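PDB 6PYM: glutamyl endopeptidase from Staphylococcus epidermidis, which is a secreted serine endopeptidase of the S1B family that probably cleaves peptide bonds on the carbonyl side of glutamic acid. Local coordinates for residues Y19-F24 against V131-P135. The protein carries 1 engineered substitution. Residues are numbered along the deposited sequence; the frame is centred on the assembly and turned at random.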
ATOM      1  N   TYR A  19       1.737  -7.054  -9.026  1.00  8.49           N
ATOM      2  CA  TYR A  19       1.994  -7.437  -7.646  1.00  7.79           C
ATOM      3  C   TYR A  19       3.382  -7.050  -7.168  1.00  8.07           C
ATOM      4  O   TYR A  19       3.587  -6.935  -5.952  1.00  7.86           O
ATOM      5  CB  TYR A  19       1.800  -8.943  -7.479  1.00  8.49           C
ATOM      6  CG  TYR A  19       0.393  -9.365  -7.813  1.00  9.63           C
ATOM      7  CD1 TYR A  19      -0.663  -9.024  -6.977  1.00  9.45           C
ATOM      8  CD2 TYR A  19       0.112 -10.072  -8.972  1.00 11.71           C
ATOM      9  CE1 TYR A  19      -1.956  -9.390  -7.272  1.00  9.90           C
ATOM     10  CE2 TYR A  19      -1.184 -10.444  -9.284  1.00 12.57           C
ATOM     11  CZ  TYR A  19      -2.217 -10.094  -8.433  1.00 11.38           C
ATOM     12  OH  TYR A  19      -3.510 -10.466  -8.757  1.00 13.15           O
ATOM     13  N   ASP A  20       4.329  -6.822  -8.083  1.00  8.44           N
ATOM     14  CA  ASP A  20       5.707  -6.611  -7.654  1.00  8.49           C
ATOM     15  C   ASP A  20       5.844  -5.403  -6.734  1.00  7.21           C
ATOM     16  O   ASP A  20       6.660  -5.416  -5.808  1.00  8.27           O
ATOM     17  CB  ASP A  20       6.684  -6.536  -8.837  1.00  9.29           C
ATOM     18  CG  ASP A  20       6.382  -5.403  -9.822  1.00  9.25           C
ATOM     19  OD1 ASP A  20       5.285  -4.800  -9.792  1.00 10.55           O
ATOM     20  OD2 ASP A  20       7.270  -5.135 -10.677  1.00 10.96           O
ATOM     21  N   ALA A  21       5.056  -4.354  -6.972  1.00  7.76           N
ATOM     22  CA  ALA A  21       5.159  -3.132  -6.188  1.00  7.26           C
ATOM     23  C   ALA A  21       4.525  -3.258  -4.809  1.00  7.22           C
ATOM     24  O   ALA A  21       4.789  -2.417  -3.940  1.00  7.33           O
ATOM     25  CB  ALA A  21       4.525  -1.967  -6.951  1.00  7.97           C
ATOM     26  N   VAL A  22       3.669  -4.255  -4.604  1.00  7.00           N
ATOM     27  CA  VAL A  22       3.066  -4.479  -3.296  1.00  7.10           C
ATOM     28  C   VAL A  22       4.157  -4.879  -2.309  1.00  6.96           C
ATOM     29  O   VAL A  22       4.974  -5.767  -2.600  1.00  7.76           O
ATOM     30  CB  VAL A  22       1.964  -5.545  -3.402  1.00  7.44           C
ATOM     31  CG1 VAL A  22       1.320  -5.793  -2.045  1.00  8.17           C
ATOM     32  CG2 VAL A  22       0.915  -5.134  -4.434  1.00  8.34           C
ATOM     33  N   SER A  23       4.182  -4.230  -1.136  1.00  6.77           N
ATOM     34  CA  SER A  23       5.326  -4.331  -0.243  1.00  7.92           C
ATOM     35  C   SER A  23       4.917  -4.635   1.190  1.00  7.47           C
ATOM     36  O   SER A  23       3.901  -4.137   1.686  1.00  7.87           O
ATOM     37  CB  SER A  23       6.143  -3.043  -0.260  1.00  8.16           C
ATOM     38  OG  SER A  23       6.585  -2.730  -1.574  1.00  8.81           O
ATOM     39  N   PHE A  24       5.749  -5.431   1.853  1.00  7.40           N
ATOM     40  CA  PHE A  24       5.594  -5.807   3.253  1.00  7.71           C
ATOM     41  C   PHE A  24       6.469  -4.907   4.115  1.00  7.65           C
ATOM     42  O   PHE A  24       7.635  -4.661   3.776  1.00  8.90           O
ATOM     43  CB  PHE A  24       6.017  -7.271   3.402  1.00  7.95           C
ATOM     44  CG  PHE A  24       6.183  -7.741   4.821  1.00  8.18           C
ATOM     45  CD1 PHE A  24       5.082  -7.956   5.634  1.00  8.78           C
ATOM     46  CD2 PHE A  24       7.451  -8.008   5.330  1.00  9.05           C
ATOM     47  CE1 PHE A  24       5.247  -8.405   6.940  1.00 10.05           C
ATOM     48  CE2 PHE A  24       7.617  -8.458   6.627  1.00 10.81           C
ATOM     49  CZ  PHE A  24       6.516  -8.657   7.425  1.00 10.85           C
ATOM     50  N   VAL A 131      -7.916  -5.068  -2.934  1.00  7.85           N
ATOM     51  CA  VAL A 131      -6.958  -4.534  -1.970  1.00  7.71           C
ATOM     52  C   VAL A 131      -5.955  -5.644  -1.718  1.00  6.85           C
ATOM     53  O   VAL A 131      -6.344  -6.749  -1.318  1.00  7.92           O
ATOM     54  CB  VAL A 131      -7.634  -4.059  -0.672  1.00  7.70           C
ATOM     55  CG1 VAL A 131      -6.588  -3.668   0.374  1.00  9.78           C
ATOM     56  CG2 VAL A 131      -8.524  -2.877  -0.975  1.00  9.50           C
ATOM     57  N   THR A 132      -4.679  -5.359  -1.946  1.00  7.09           N
ATOM     58  CA  THR A 132      -3.662  -6.399  -1.951  1.00  7.05           C
ATOM     59  C   THR A 132      -2.517  -5.990  -1.042  1.00  6.94           C
ATOM     60  O   THR A 132      -2.008  -4.871  -1.142  1.00  7.22           O
ATOM     61  CB  THR A 132      -3.214  -6.686  -3.382  1.00  8.03           C
ATOM     62  OG1 THR A 132      -4.370  -7.101  -4.116  1.00  9.63           O
ATOM     63  CG2 THR A 132      -2.144  -7.782  -3.433  1.00  9.04           C
ATOM     64  N   GLY A 133      -2.134  -6.891  -0.147  1.00  7.09           N
ATOM     65  CA  GLY A 133      -1.156  -6.565   0.868  1.00  7.28           C
ATOM     66  C   GLY A 133      -0.957  -7.732   1.804  1.00  6.67           C
ATOM     67  O   GLY A 133      -1.091  -8.887   1.381  1.00  7.23           O
ATOM     68  N   TYR A 134      -0.650  -7.442   3.067  1.00  6.83           N
ATOM     69  CA  TYR A 134      -0.071  -8.416   3.995  1.00  7.30           C
ATOM     70  C   TYR A 134      -0.907  -8.521   5.268  1.00  7.64           C
ATOM     71  O   TYR A 134      -0.522  -8.007   6.325  1.00  8.58           O
ATOM     72  CB  TYR A 134       1.393  -8.056   4.268  1.00  8.49           C
ATOM     73  CG  TYR A 134       2.242  -8.216   3.030  1.00  7.94           C
ATOM     74  CD1 TYR A 134       2.810  -9.444   2.732  1.00  8.13           C
ATOM     75  CD2 TYR A 134       2.427  -7.166   2.130  1.00  7.98           C
ATOM     76  CE1 TYR A 134       3.550  -9.631   1.590  1.00  8.50           C
ATOM     77  CE2 TYR A 134       3.178  -7.344   0.983  1.00  7.95           C
ATOM     78  CZ  TYR A 134       3.742  -8.574   0.723  1.00  8.16           C
ATOM     79  OH  TYR A 134       4.493  -8.729  -0.423  1.00  9.18           O
ATOM     80  N   PRO A 135      -2.052  -9.205   5.206  1.00  8.05           N
ATOM     81  CA  PRO A 135      -2.904  -9.344   6.397  1.00  8.84           C
ATOM     82  C   PRO A 135      -2.253 -10.190   7.478  1.00  8.59           C
ATOM     83  O   PRO A 135      -1.677 -11.246   7.211  1.00  9.23           O
ATOM     84  CB  PRO A 135      -4.157 -10.043   5.852  1.00  9.27           C
ATOM     85  CG  PRO A 135      -3.677 -10.780   4.634  1.00  9.14           C
ATOM     86  CD  PRO A 135      -2.638  -9.868   4.031  1.00  8.65           C
TER
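This contact joins the two β-barrels of the chymotrypsin-like fold. Y19-F24 leads into strand 22-27 of the N-terminal barrel. V131-P135 ends strand 128-133 of the C-terminal barrel. No hydrogen bond crosses between the segments; the join is made by van der Waals and aromatic contacts, with side chains packing on side chains and on backbone.

Y19 opens a type I β turn that closes at V22, with V22 N bonded to Y19 O at 3.0 Å. Its CB points sideways, but the ring reaches the other barrel: CD1 lies 4.0 Å from T132 CG2, which sits at the ring edge. Y19 OH hydrogen-bonds E145 on the neighbouring strand 143-154. A21 O accepts a 3.0 Å hydrogen bond from S23 OG; the CB of S23 points away from V131-P135.

V22 points toward the other barrel. Its CG1 lies 3.6 Å from T132 O, 3.9 Å from G133 CA and 3.9 Å from Y134 CE2. M143, P172 and F174 of the C-terminal barrel also touch V22, so this valine is buried in the interface.

At S23 the backbone does the packing: its C is 3.2 Å from Y134 CE2. Y134 reaches across, and its OH hydrogen-bonds A69 O, just after strand 64-67 of the N-terminal barrel. Its side chain is about 9 Å from that of A169, the engineered replacement at the predicted charge-relay serine position.

F24 makes an edge-to-face (T-shaped) pair, its ring edge toward the face of Y134. The centroids are 5.4 Å apart and the planes meet at 62°. A CH-π contact accompanies it: F24 CB stands 3.6 Å from the Y134 ring centroid, 5° off the ring normal.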